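Local coordinates for V-type ATPase 116 kDa subunit (Meiothermus ruber, PDB 3RRK), which probably forms part of the stator of a proton-transporting rotary V-type ATPase, this construct being the cytoplasmic N-terminal domain of its membrane subunit I, at residues K63-V68 / T265-E270; V69-Q74 / V100-A105; Q74-V79 / A259-W264; S106-L111 / A250-E255. One frame throughout, in Å; residues are numbered along the deposited sequence. Where two conformers were deposited one is given.

Contact 1: K63-V68 / T265-E270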
loop_
_atom_site.group_PDB
_atom_site.type_symbol
_atom_site.label_atom_id
_atom_site.label_comp_id
_atom_site.label_asym_id
_atom_site.label_seq_id
_atom_site.Cartn_x
_atom_site.Cartn_y
_atom_site.Cartn_z
ATOM N N LYS A 63 0.198 10.204 -19.833
ATOM C CA LYS A 63 -0.125 8.954 -19.156
ATOM C C LYS A 63 1.149 8.225 -18.744
ATOM O O LYS A 63 1.222 7.692 -17.641
ATOM C CB LYS A 63 -1.013 8.045 -20.014
ATOM C CG LYS A 63 -2.430 8.545 -20.254
ATOM C CD LYS A 63 -3.356 8.323 -19.057
ATOM C CE LYS A 63 -4.102 6.990 -19.161
ATOM N NZ LYS A 63 -5.045 6.767 -18.014
ATOM N N ARG A 64 2.156 8.201 -19.616
ATOM C CA ARG A 64 3.424 7.525 -19.288
ATOM C C ARG A 64 4.206 8.207 -18.163
ATOM O O ARG A 64 4.853 7.524 -17.348
ATOM C CB ARG A 64 4.301 7.299 -20.540
ATOM C CG ARG A 64 3.605 6.410 -21.588
ATOM C CD ARG A 64 4.218 6.521 -22.983
ATOM N NE ARG A 64 5.675 6.437 -22.936
ATOM C CZ ARG A 64 6.451 6.641 -23.991
ATOM N NH1 ARG A 64 5.902 6.942 -25.160
ATOM N NH2 ARG A 64 7.765 6.540 -23.877
ATOM N N TRP A 65 4.137 9.541 -18.100
ATOM C CA TRP A 65 4.803 10.266 -17.013
ATOM C C TRP A 65 4.116 10.030 -15.674
ATOM O O TRP A 65 4.768 9.960 -14.635
ATOM C CB TRP A 65 4.888 11.762 -17.315
ATOM C CG TRP A 65 6.018 12.155 -18.187
ATOM C CD1 TRP A 65 5.937 12.661 -19.451
ATOM C CD2 TRP A 65 7.415 12.066 -17.878
ATOM N NE1 TRP A 65 7.198 12.906 -19.948
ATOM C CE2 TRP A 65 8.125 12.555 -18.999
ATOM C CE3 TRP A 65 8.137 11.629 -16.758
ATOM C CZ2 TRP A 65 9.520 12.611 -19.041
ATOM C CZ3 TRP A 65 9.523 11.696 -16.793
ATOM C CH2 TRP A 65 10.200 12.186 -17.932
ATOM N N GLU A 66 2.791 9.911 -15.712
ATOM C CA GLU A 66 2.025 9.574 -14.519
ATOM C C GLU A 66 2.390 8.181 -14.007
ATOM O O GLU A 66 2.472 7.953 -12.803
ATOM C CB GLU A 66 0.536 9.662 -14.803
ATOM C CG GLU A 66 0.038 11.078 -15.056
ATOM C CD GLU A 66 -1.447 11.123 -15.381
ATOM O OE1 GLU A 66 -1.915 10.203 -16.103
ATOM O OE2 GLU A 66 -2.131 12.075 -14.909
ATOM N N ALA A 67 2.623 7.262 -14.938
ATOM C CA ALA A 67 3.030 5.895 -14.615
ATOM C C ALA A 67 4.429 5.909 -13.999
ATOM O O ALA A 67 4.694 5.197 -13.026
ATOM C CB ALA A 67 2.983 5.001 -15.874
ATOM N N VAL A 68 5.323 6.723 -14.558
ATOM C CA VAL A 68 6.604 6.960 -13.904
ATOM C C VAL A 68 6.422 7.488 -12.473
ATOM O O VAL A 68 7.029 6.978 -11.541
ATOM C CB VAL A 68 7.493 7.936 -14.674
ATOM C CG1 VAL A 68 8.789 8.133 -13.921
ATOM C CG2 VAL A 68 7.763 7.441 -16.079
ATOM N N THR A 265 11.003 13.148 -9.206
ATOM C CA THR A 265 11.044 14.585 -9.275
ATOM C C THR A 265 10.794 15.064 -10.702
ATOM O O THR A 265 9.862 15.830 -10.967
ATOM C CB THR A 265 12.365 15.089 -8.717
ATOM O OG1 THR A 265 12.456 14.682 -7.352
ATOM C CG2 THR A 265 12.448 16.600 -8.786
ATOM N N ARG A 266 11.598 14.597 -11.638
ATOM C CA ARG A 266 11.376 14.986 -13.022
ATOM C C ARG A 266 9.927 14.717 -13.468
ATOM O O ARG A 266 9.321 15.541 -14.162
ATOM C CB ARG A 266 12.380 14.279 -13.921
ATOM C CG ARG A 266 12.042 14.283 -15.391
ATOM C CD ARG A 266 12.286 15.622 -16.031
ATOM N NE ARG A 266 12.007 15.593 -17.466
ATOM C CZ ARG A 266 12.800 15.025 -18.375
ATOM N NH1 ARG A 266 13.935 14.412 -18.006
ATOM N NH2 ARG A 266 12.452 15.058 -19.659
ATOM N N ALA A 267 9.370 13.577 -13.051
ATOM C CA ALA A 267 8.038 13.175 -13.498
ATOM C C ALA A 267 6.922 13.994 -12.859
ATOM O O ALA A 267 5.974 14.371 -13.530
ATOM C CB ALA A 267 7.809 11.668 -13.304
ATOM N N LYS A 268 7.024 14.269 -11.566
ATOM C CA LYS A 268 6.080 15.191 -10.930
ATOM C C LYS A 268 5.945 16.486 -11.721
ATOM O O LYS A 268 4.825 16.935 -11.977
ATOM C CB LYS A 268 6.489 15.494 -9.494
ATOM C CG LYS A 268 5.956 14.472 -8.492
ATOM C CD LYS A 268 4.444 14.546 -8.445
ATOM C CE LYS A 268 3.899 14.351 -7.040
ATOM N NZ LYS A 268 2.454 13.967 -7.063
ATOM N N ASP A 269 7.070 17.069 -12.132
ATOM C CA ASP A 269 7.041 18.314 -12.902
ATOM C C ASP A 269 6.493 18.113 -14.287
ATOM O O ASP A 269 5.850 19.012 -14.844
ATOM C CB ASP A 269 8.433 18.942 -13.047
ATOM C CG ASP A 269 9.100 19.194 -11.718
ATOM O OD1 ASP A 269 8.378 19.334 -10.700
ATOM O OD2 ASP A 269 10.350 19.242 -11.698
ATOM N N GLU A 270 6.787 16.948 -14.862
ATOM C CA GLU A 270 6.366 16.675 -16.220
ATOM C C GLU A 270 4.851 16.612 -16.276
ATOM O O GLU A 270 4.220 17.179 -17.175
ATOM C CB GLU A 270 6.994 15.384 -16.725
ATOM C CG GLU A 270 8.414 15.579 -17.164
ATOM C CD GLU A 270 8.493 16.418 -18.413
ATOM O OE1 GLU A 270 7.430 16.732 -18.978
ATOM O OE2 GLU A 270 9.608 16.763 -18.839
#
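W65 and E270 meet as a stack, the aliphatic part of the glutamate lying over one face of the indole. This is a CH-pi contact: CG of E270 stands 3.6 Å from the centroid of the six-membered ring of W65, almost straight above it. One atom back, CB of E270 is 3.5 Å from W65 CD2, over the seam between the two rings. The bend at chi2 of E270 (-69°) keeps the rest of the chain above the indole instead of letting it run past, and the carboxylate plane ends up only 11° from the ring plane.

The apolar packing centres on A267. Its CB reaches the edge of the indole, 3.5 Å from W65 CE3, and also touches V68, with CG1 of V68 3.7 Å away. R266 adds its CG, 3.8 Å from W65 CH2, and that ring atom lies over the centre of one guanidinium face, the two planes well tilted from each other.

R266 and E270 are tied together along helix 224-281: R266 NE donates to E270 OE2 at 3.0 Å and 167°, in the guanidinium plane and to the anti lone pair of the oxygen; NH2 adds a weak second bond. NH1 of R266 leaves that helix for the carbonyls of G92 and F90, and R273 also pairs with E270.

Helices 56-79 and 224-281 run roughly antiparallel here, local axes 8.5 Å apart, in the three-helix bundle between the domain's alpha/beta lobes; from the third helix, 94-138, L94 packs against W65 and L101 touches V68.

Contact 2: V69-Q74 / V100-A105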
loop_
_atom_site.group_PDB
_atom_site.type_symbol
_atom_site.label_atom_id
_atom_site.label_comp_id
_atom_site.label_asym_id
_atom_site.label_seq_id
_atom_site.Cartn_x
_atom_site.Cartn_y
_atom_site.Cartn_z
ATOM N N VAL A 69 5.568 8.485 -12.288
ATOM C CA VAL A 69 5.344 9.000 -10.939
ATOM C C VAL A 69 4.886 7.885 -9.997
ATOM O O VAL A 69 5.424 7.692 -8.911
ATOM C CB VAL A 69 4.306 10.145 -10.913
ATOM C CG1 VAL A 69 3.781 10.352 -9.498
ATOM C CG2 VAL A 69 4.897 11.432 -11.477
ATOM N N SER A 70 3.877 7.148 -10.419
ATOM C CA SER A 70 3.306 6.106 -9.578
ATOM C C SER A 70 4.279 4.948 -9.282
ATOM O O SER A 70 4.336 4.455 -8.169
ATOM C CB SER A 70 2.013 5.608 -10.211
ATOM O OG SER A 70 1.825 4.236 -9.949
ATOM N N GLN A 71 5.063 4.531 -10.270
ATOM C CA GLN A 71 6.024 3.445 -10.056
ATOM C C GLN A 71 7.201 3.826 -9.169
ATOM O O GLN A 71 7.714 2.998 -8.414
ATOM C CB GLN A 71 6.569 2.928 -11.384
ATOM C CG GLN A 71 5.619 2.093 -12.195
ATOM C CD GLN A 71 6.032 2.025 -13.663
ATOM O OE1 GLN A 71 5.179 2.042 -14.549
ATOM N NE2 GLN A 71 7.339 1.957 -13.925
ATOM N N ALA A 72 7.660 5.068 -9.286
ATOM C CA ALA A 72 8.724 5.536 -8.415
ATOM C C ALA A 72 8.213 5.651 -6.971
ATOM O O ALA A 72 8.886 5.207 -6.044
ATOM C CB ALA A 72 9.291 6.857 -8.908
ATOM N N GLU A 73 7.027 6.230 -6.778
ATOM C CA GLU A 73 6.447 6.281 -5.435
ATOM C C GLU A 73 6.366 4.886 -4.839
ATOM O O GLU A 73 6.866 4.630 -3.752
ATOM C CB GLU A 73 5.065 6.933 -5.432
ATOM C CG GLU A 73 5.135 8.463 -5.416
ATOM C CD GLU A 73 3.767 9.155 -5.527
ATOM O OE1 GLU A 73 2.737 8.464 -5.751
ATOM O OE2 GLU A 73 3.732 10.403 -5.393
ATOM N N GLN A 74 5.743 3.975 -5.566
ATOM C CA GLN A 74 5.609 2.618 -5.081
ATOM C C GLN A 74 6.983 2.049 -4.697
ATOM O O GLN A 74 7.125 1.459 -3.633
ATOM C CB GLN A 74 4.855 1.753 -6.104
ATOM C CG GLN A 74 4.908 0.245 -5.857
ATOM C CD GLN A 74 6.010 -0.450 -6.665
ATOM O OE1 GLN A 74 6.908 -1.077 -6.100
ATOM N NE2 GLN A 74 5.938 -0.337 -7.992
ATOM N N VAL A 100 14.996 2.817 -17.145
ATOM C CA VAL A 100 15.730 2.747 -15.886
ATOM C C VAL A 100 14.853 2.249 -14.735
ATOM O O VAL A 100 15.344 1.633 -13.798
ATOM C CB VAL A 100 16.347 4.141 -15.531
ATOM C CG1 VAL A 100 16.897 4.187 -14.095
ATOM C CG2 VAL A 100 17.427 4.484 -16.529
ATOM N N LEU A 101 13.554 2.487 -14.834
ATOM C CA LEU A 101 12.648 2.280 -13.715
ATOM C C LEU A 101 11.904 0.941 -13.716
ATOM O O LEU A 101 11.590 0.425 -12.649
ATOM C CB LEU A 101 11.640 3.433 -13.655
ATOM C CG LEU A 101 10.517 3.371 -12.615
ATOM C CD1 LEU A 101 11.106 3.462 -11.202
ATOM C CD2 LEU A 101 9.495 4.512 -12.858
ATOM N N ARG A 102 11.620 0.387 -14.890
ATOM C CA ARG A 102 10.840 -0.850 -14.956
ATOM C C ARG A 102 11.433 -1.991 -14.132
ATOM O O ARG A 102 10.740 -2.598 -13.321
ATOM C CB ARG A 102 10.621 -1.298 -16.400
ATOM C CG ARG A 102 9.233 -1.011 -16.911
ATOM C CD ARG A 102 8.281 -2.153 -16.630
ATOM N NE ARG A 102 8.292 -2.594 -15.237
ATOM C CZ ARG A 102 7.419 -2.206 -14.311
ATOM N NH1 ARG A 102 7.519 -2.682 -13.081
ATOM N NH2 ARG A 102 6.454 -1.341 -14.605
ATOM N N PRO A 103 12.721 -2.287 -14.334
ATOM C CA PRO A 103 13.326 -3.394 -13.603
ATOM C C PRO A 103 13.292 -3.139 -12.104
ATOM O O PRO A 103 13.017 -4.051 -11.321
ATOM C CB PRO A 103 14.780 -3.375 -14.090
ATOM C CG PRO A 103 14.755 -2.606 -15.362
ATOM C CD PRO A 103 13.699 -1.586 -15.179
ATOM N N VAL A 104 13.601 -1.906 -11.719
ATOM C CA VAL A 104 13.616 -1.501 -10.330
ATOM C C VAL A 104 12.227 -1.571 -9.690
ATOM O O VAL A 104 12.069 -2.056 -8.580
ATOM C CB VAL A 104 14.156 -0.060 -10.196
ATOM C CG1 VAL A 104 13.968 0.452 -8.776
ATOM C CG2 VAL A 104 15.617 -0.015 -10.612
ATOM N N ALA A 105 11.223 -1.071 -10.391
ATOM C CA ALA A 105 9.861 -1.116 -9.884
ATOM C C ALA A 105 9.331 -2.560 -9.738
ATOM O O ALA A 105 8.631 -2.885 -8.776
ATOM C CB ALA A 105 8.949 -0.290 -10.769
#
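Two flat groups, the amide of Q71 and the guanidinium of R102, meet obliquely on the outer side of this contact, their planes 39° apart. NE2 of Q71 and NH2 of R102 are 3.5 Å apart, but both are donors and no hydrogen bond joins them. R102 was modelled in two conformers, so this encounter is doubtful in detail; in the conformer described, NH1 turns to the hydroxyl of S106 on its own helix.

Deeper in, Q71 is met by carbon. CD2 of L101 lies 3.6 Å from CB of Q71 and 3.5 Å from its NE2, so the methyl sits beside both the root and the end of the glutamine. The other methyl of L101, CD1, reaches A72 CB more loosely, at 4.5 Å.

These pairs join helices 56-79 and 94-138, two members of a three-helix bundle in which they point broadly the same way, 40° apart, although they follow one another in the chain. Helix 224-281 runs back against both, and its L260 touches L101 as well. Helix 94-138 is kinked here: P103 has no N-H to give, V104 N also lacks a bond to the preceding turn, and the pattern resumes where A105 N bonds to L101 O.

Beyond the kink, A105 comes close to helix 56-79, its CB 4.0 Å from Q71 CB. Q74 starts off to one side, but the bend at its chi2 (-96°) brings the amide back beside A105, with Q74 NE2 4.1 Å from A105 CB.

Contact 3: Q74-V79 / A259-W264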
loop_
_atom_site.group_PDB
_atom_site.type_symbol
_atom_site.label_atom_id
_atom_site.label_comp_id
_atom_site.label_asym_id
_atom_site.label_seq_id
_atom_site.Cartn_x
_atom_site.Cartn_y
_atom_site.Cartn_z
ATOM N N GLN A 74 5.743 3.975 -5.566
ATOM C CA GLN A 74 5.609 2.618 -5.081
ATOM C C GLN A 74 6.983 2.049 -4.697
ATOM O O GLN A 74 7.125 1.459 -3.633
ATOM C CB GLN A 74 4.855 1.753 -6.104
ATOM C CG GLN A 74 4.908 0.245 -5.857
ATOM C CD GLN A 74 6.010 -0.450 -6.665
ATOM O OE1 GLN A 74 6.908 -1.077 -6.100
ATOM N NE2 GLN A 74 5.938 -0.337 -7.992
ATOM N N SER A 75 7.997 2.257 -5.537
ATOM C CA SER A 75 9.336 1.761 -5.233
ATOM C C SER A 75 9.963 2.400 -3.993
ATOM O O SER A 75 10.541 1.704 -3.158
ATOM C CB SER A 75 10.270 1.890 -6.438
ATOM O OG SER A 75 9.702 1.261 -7.578
ATOM N N LEU A 76 9.839 3.718 -3.866
ATOM C CA LEU A 76 10.430 4.439 -2.745
ATOM C C LEU A 76 9.806 3.998 -1.420
ATOM O O LEU A 76 10.498 3.845 -0.402
ATOM C CB LEU A 76 10.296 5.942 -2.956
ATOM C CG LEU A 76 11.217 6.514 -4.038
ATOM C CD1 LEU A 76 10.718 7.885 -4.470
ATOM C CD2 LEU A 76 12.662 6.590 -3.570
ATOM N N THR A 77 8.501 3.751 -1.454
ATOM C CA THR A 77 7.789 3.218 -0.302
ATOM C C THR A 77 8.372 1.904 0.196
ATOM O O THR A 77 8.657 1.745 1.391
ATOM C CB THR A 77 6.302 3.024 -0.614
ATOM O OG1 THR A 77 5.688 4.309 -0.807
ATOM C CG2 THR A 77 5.615 2.308 0.536
ATOM N N VAL A 78 8.573 0.976 -0.729
ATOM C CA VAL A 78 9.151 -0.329 -0.399
ATOM C C VAL A 78 10.533 -0.188 0.185
ATOM O O VAL A 78 10.936 -0.924 1.083
ATOM C CB VAL A 78 9.250 -1.212 -1.660
ATOM C CG1 VAL A 78 10.097 -2.465 -1.408
ATOM C CG2 VAL A 78 7.869 -1.559 -2.134
ATOM N N VAL A 79 11.257 0.777 -0.346
ATOM C CA VAL A 79 12.660 0.956 -0.023
ATOM C C VAL A 79 12.789 1.753 1.260
ATOM O O VAL A 79 13.755 1.603 2.002
ATOM C CB VAL A 79 13.390 1.596 -1.230
ATOM C CG1 VAL A 79 14.379 2.625 -0.809
ATOM C CG2 VAL A 79 14.041 0.511 -2.061
ATOM N N ALA A 259 18.343 7.421 -7.746
ATOM C CA ALA A 259 17.782 7.531 -9.089
ATOM C C ALA A 259 16.264 7.625 -9.038
ATOM O O ALA A 259 15.640 8.356 -9.820
ATOM C CB ALA A 259 18.213 6.370 -9.949
ATOM N N LEU A 260 15.671 6.906 -8.095
ATOM C CA LEU A 260 14.217 6.842 -8.036
ATOM C C LEU A 260 13.716 8.225 -7.741
ATOM O O LEU A 260 12.837 8.737 -8.419
ATOM C CB LEU A 260 13.747 5.847 -6.973
ATOM C CG LEU A 260 13.759 4.356 -7.374
ATOM C CD1 LEU A 260 13.672 3.444 -6.160
ATOM C CD2 LEU A 260 12.644 4.026 -8.321
ATOM N N ILE A 261 14.327 8.832 -6.733
ATOM C CA ILE A 261 14.018 10.185 -6.302
ATOM C C ILE A 261 14.135 11.181 -7.449
ATOM O O ILE A 261 13.239 11.990 -7.668
ATOM C CB ILE A 261 14.930 10.590 -5.123
ATOM C CG1 ILE A 261 14.326 10.102 -3.807
ATOM C CG2 ILE A 261 15.107 12.094 -5.048
ATOM C CD1 ILE A 261 15.233 10.316 -2.623
ATOM N N ALA A 262 15.233 11.123 -8.190
ATOM C CA ALA A 262 15.407 12.003 -9.345
ATOM C C ALA A 262 14.376 11.752 -10.456
ATOM O O ALA A 262 14.050 12.660 -11.213
ATOM C CB ALA A 262 16.789 11.851 -9.896
ATOM N N LEU A 263 13.911 10.506 -10.578
ATOM C CA LEU A 263 12.885 10.151 -11.554
ATOM C C LEU A 263 11.549 10.716 -11.108
ATOM O O LEU A 263 10.809 11.316 -11.888
ATOM C CB LEU A 263 12.770 8.623 -11.674
ATOM C CG LEU A 263 13.960 7.969 -12.381
ATOM C CD1 LEU A 263 14.175 6.519 -11.931
ATOM C CD2 LEU A 263 13.839 8.103 -13.901
ATOM N N TRP A 264 11.246 10.510 -9.836
ATOM C CA TRP A 264 10.006 10.974 -9.281
ATOM C C TRP A 264 9.905 12.470 -9.510
ATOM O O TRP A 264 8.878 12.997 -9.971
ATOM C CB TRP A 264 9.977 10.666 -7.791
ATOM C CG TRP A 264 8.728 11.137 -7.120
ATOM C CD1 TRP A 264 7.523 10.497 -7.091
ATOM C CD2 TRP A 264 8.558 12.355 -6.379
ATOM N NE1 TRP A 264 6.613 11.237 -6.378
ATOM C CE2 TRP A 264 7.217 12.383 -5.935
ATOM C CE3 TRP A 264 9.411 13.417 -6.045
ATOM C CZ2 TRP A 264 6.706 13.441 -5.170
ATOM C CZ3 TRP A 264 8.898 14.465 -5.284
ATOM C CH2 TRP A 264 7.561 14.468 -4.857
#
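L76 reaches across from the last turns of helix 56-79 to L260 on helix 224-281, an antiparallel pairing within the three-helix bundle of this domain. The local axes are 10.1 Å apart and their directions differ by 147°. No hydrogen bond crosses between the two segments; the contact is made by carbon atoms.

From the backbone of L76, CB sets out toward the opposite helix. CG follows, anti to the carbonyl carbon (chi1 -72°), and comes within 3.9 Å of L260 CB. There the side chain forks. CD2 lies 3.6 Å from L260 CB and 3.9 Å from CG1 of I261, whose side chain crosses that of L76 at about a right angle. CD1 goes to the next turn and makes a looser contact with W264, 4.4 Å from its CB. The indole of W264 is not what L76 meets: it extends past the leucine.

The two leucines lie side by side and point opposite ways, so the tip of each lies toward the other's backbone. For L260 that means reaching S75, with CD1 3.8 Å from S75 CB. OG of S75 is hydrogen-bonded to the carbonyl of Q71 on its own helix, and its CB faces the leucine. Around the pair, L263 packs on A97 of helix 94-138, and L81, in the loop after helix 56-79, touches L76. The second methyl of L260, CD2, stops 3.7 Å from CB of S75.

Contact 4: S106-L111 / A250-E255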
loop_
_atom_site.group_PDB
_atom_site.type_symbol
_atom_site.label_atom_id
_atom_site.label_comp_id
_atom_site.label_asym_id
_atom_site.label_seq_id
_atom_site.Cartn_x
_atom_site.Cartn_y
_atom_site.Cartn_z
ATOM N N SER A 106 9.666 -3.420 -10.697
ATOM C CA SER A 106 9.279 -4.821 -10.615
ATOM C C SER A 106 9.944 -5.527 -9.431
ATOM O O SER A 106 9.306 -6.281 -8.705
ATOM C CB SER A 106 9.603 -5.541 -11.913
ATOM O OG SER A 106 8.632 -5.223 -12.883
ATOM N N ARG A 107 11.226 -5.281 -9.234
ATOM C CA ARG A 107 11.913 -5.895 -8.115
ATOM C C ARG A 107 11.363 -5.382 -6.809
ATOM O O ARG A 107 11.191 -6.141 -5.869
ATOM C CB ARG A 107 13.415 -5.660 -8.182
ATOM C CG ARG A 107 14.177 -6.772 -8.881
ATOM C CD ARG A 107 15.584 -6.316 -9.231
ATOM N NE ARG A 107 16.432 -6.131 -8.052
ATOM C CZ ARG A 107 17.359 -5.178 -7.934
ATOM N NH1 ARG A 107 17.547 -4.292 -8.917
ATOM N NH2 ARG A 107 18.095 -5.098 -6.827
ATOM N N ALA A 108 11.070 -4.094 -6.742
ATOM C CA ALA A 108 10.612 -3.548 -5.481
ATOM C C ALA A 108 9.238 -4.130 -5.210
ATOM O O ALA A 108 8.906 -4.478 -4.076
ATOM C CB ALA A 108 10.583 -2.008 -5.499
ATOM N N GLU A 109 8.440 -4.273 -6.255
ATOM C CA GLU A 109 7.088 -4.765 -6.017
ATOM C C GLU A 109 7.116 -6.155 -5.396
ATOM O O GLU A 109 6.387 -6.438 -4.444
ATOM C CB GLU A 109 6.254 -4.764 -7.288
ATOM C CG GLU A 109 4.759 -4.876 -7.021
ATOM C CD GLU A 109 3.976 -5.306 -8.256
ATOM O OE1 GLU A 109 4.615 -5.713 -9.256
ATOM O OE2 GLU A 109 2.724 -5.250 -8.223
ATOM N N VAL A 110 7.981 -7.002 -5.941
ATOM C CA VAL A 110 8.123 -8.389 -5.522
ATOM C C VAL A 110 8.725 -8.468 -4.116
ATOM O O VAL A 110 8.164 -9.092 -3.229
ATOM C CB VAL A 110 8.977 -9.176 -6.560
ATOM C CG1 VAL A 110 9.567 -10.435 -5.970
ATOM C CG2 VAL A 110 8.148 -9.481 -7.804
ATOM N N LEU A 111 9.861 -7.821 -3.908
ATOM C CA LEU A 111 10.467 -7.771 -2.578
ATOM C C LEU A 111 9.501 -7.290 -1.512
ATOM O O LEU A 111 9.377 -7.922 -0.468
ATOM C CB LEU A 111 11.704 -6.889 -2.594
ATOM C CG LEU A 111 12.769 -7.530 -3.484
ATOM C CD1 LEU A 111 13.986 -6.640 -3.668
ATOM C CD2 LEU A 111 13.152 -8.874 -2.895
ATOM N N ALA A 250 17.691 -3.615 0.918
ATOM C CA ALA A 250 18.823 -2.720 1.158
ATOM C C ALA A 250 19.643 -2.525 -0.105
ATOM O O ALA A 250 19.934 -1.404 -0.503
ATOM C CB ALA A 250 19.706 -3.243 2.279
ATOM N N ARG A 251 20.013 -3.625 -0.743
ATOM C CA ARG A 251 20.782 -3.559 -1.977
ATOM C C ARG A 251 20.071 -2.717 -3.039
ATOM O O ARG A 251 20.703 -1.978 -3.780
ATOM C CB ARG A 251 21.087 -4.965 -2.481
ATOM C CG ARG A 251 21.802 -5.032 -3.811
ATOM C CD ARG A 251 22.163 -6.475 -4.152
ATOM N NE ARG A 251 23.017 -7.073 -3.122
ATOM C CZ ARG A 251 22.670 -8.098 -2.341
ATOM N NH1 ARG A 251 21.477 -8.673 -2.468
ATOM N NH2 ARG A 251 23.528 -8.560 -1.436
ATOM N N LEU A 252 18.751 -2.796 -3.091
ATOM C CA LEU A 252 18.017 -2.028 -4.085
ATOM C C LEU A 252 18.042 -0.530 -3.735
ATOM O O LEU A 252 18.110 0.326 -4.617
ATOM C CB LEU A 252 16.590 -2.549 -4.219
ATOM C CG LEU A 252 15.749 -1.932 -5.337
ATOM C CD1 LEU A 252 16.418 -2.162 -6.663
ATOM C CD2 LEU A 252 14.333 -2.486 -5.359
ATOM N N SER A 253 18.001 -0.227 -2.443
ATOM C CA SER A 253 18.101 1.142 -1.978
ATOM C C SER A 253 19.464 1.763 -2.338
ATOM O O SER A 253 19.553 2.848 -2.917
ATOM C CB SER A 253 17.902 1.194 -0.472
ATOM O OG SER A 253 17.682 2.527 -0.048
ATOM N N ARG A 254 20.533 1.069 -1.995
ATOM C CA ARG A 254 21.856 1.572 -2.299
ATOM C C ARG A 254 22.071 1.732 -3.804
ATOM O O ARG A 254 22.666 2.701 -4.253
ATOM C CB ARG A 254 22.923 0.665 -1.688
ATOM C CG ARG A 254 22.864 0.585 -0.173
ATOM C CD ARG A 254 24.114 -0.073 0.413
ATOM N NE ARG A 254 24.238 -1.456 -0.034
ATOM C CZ ARG A 254 23.736 -2.504 0.613
ATOM N NH1 ARG A 254 23.082 -2.329 1.752
ATOM N NH2 ARG A 254 23.894 -3.726 0.122
ATOM N N GLU A 255 21.577 0.789 -4.591
ATOM C CA GLU A 255 21.832 0.833 -6.022
ATOM C C GLU A 255 20.973 1.869 -6.729
ATOM O O GLU A 255 21.385 2.458 -7.725
ATOM C CB GLU A 255 21.565 -0.532 -6.644
ATOM C CG GLU A 255 22.518 -1.632 -6.225
ATOM C CD GLU A 255 22.074 -3.002 -6.731
ATOM O OE1 GLU A 255 20.875 -3.146 -7.100
ATOM O OE2 GLU A 255 22.928 -3.921 -6.757
#
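A turn at chi3 (69°) in the otherwise stretched outer chain of R107 lays its guanidinium over L252, while L252 meets it with CG anti to the backbone N (chi1 -174°). The leucine's two methyls part along helix 94-138. CD1 goes under one face of the guanidinium, displaced toward its rim, at 3.3 Å from NH1 of R107. CD2 goes to the alanine one residue further on, 3.8 Å from A108 CB, and makes a loose contact with L111, whose CD1 is 4.5 Å away.

All three contacts of L252 fall where helices 94-138 and 224-281 run roughly antiparallel, in the long helical part that links the two alpha/beta lobes of the domain. The local axes stand 11.0 Å apart, and A108 and L252 form the closest backbone pair, with 7.7 Å between their CA atoms. Helix 56-79 closes the bundle on another side of A108, where Q74 and S75 touch it.

At its edge the same guanidinium meets a charge. NH2 of R107 points a nearly straight N-H (160°) at OE1 of E255, but the 3.4 Å separation makes this a weak hydrogen bond within a long salt bridge. E255 reaches it with an extended chain, one turn along from L252, and its carboxylate is turned steeply against the guanidinium. R251 NE lies 6.5 Å from R107 NH2, and R251 has its own acidic partner in E248.

How the contacts relate
All four contacts lie along one three-helix bundle: contacts 1 and 3 pair helix 56-79 with 224-281, contact 2 pairs 56-79 with 94-138, and contact 4 pairs 94-138 with 224-281. Contacts 2 and 3 are the nearest neighbours, their centres about 6 Å apart; they share Q74, and a probable hydrogen bond joins E73 OE2 to W264 NE1 at 3.2 Å. Contact 1 joins contact 2 through V69, whose CG2 is 3.4 Å from A267 CB. Toward the other end, V79 CG1 of contact 3 lies 3.4 Å from S253 OG of contact 4. Contacts 1 and 4 do not touch; their centres are about 20 Å apart.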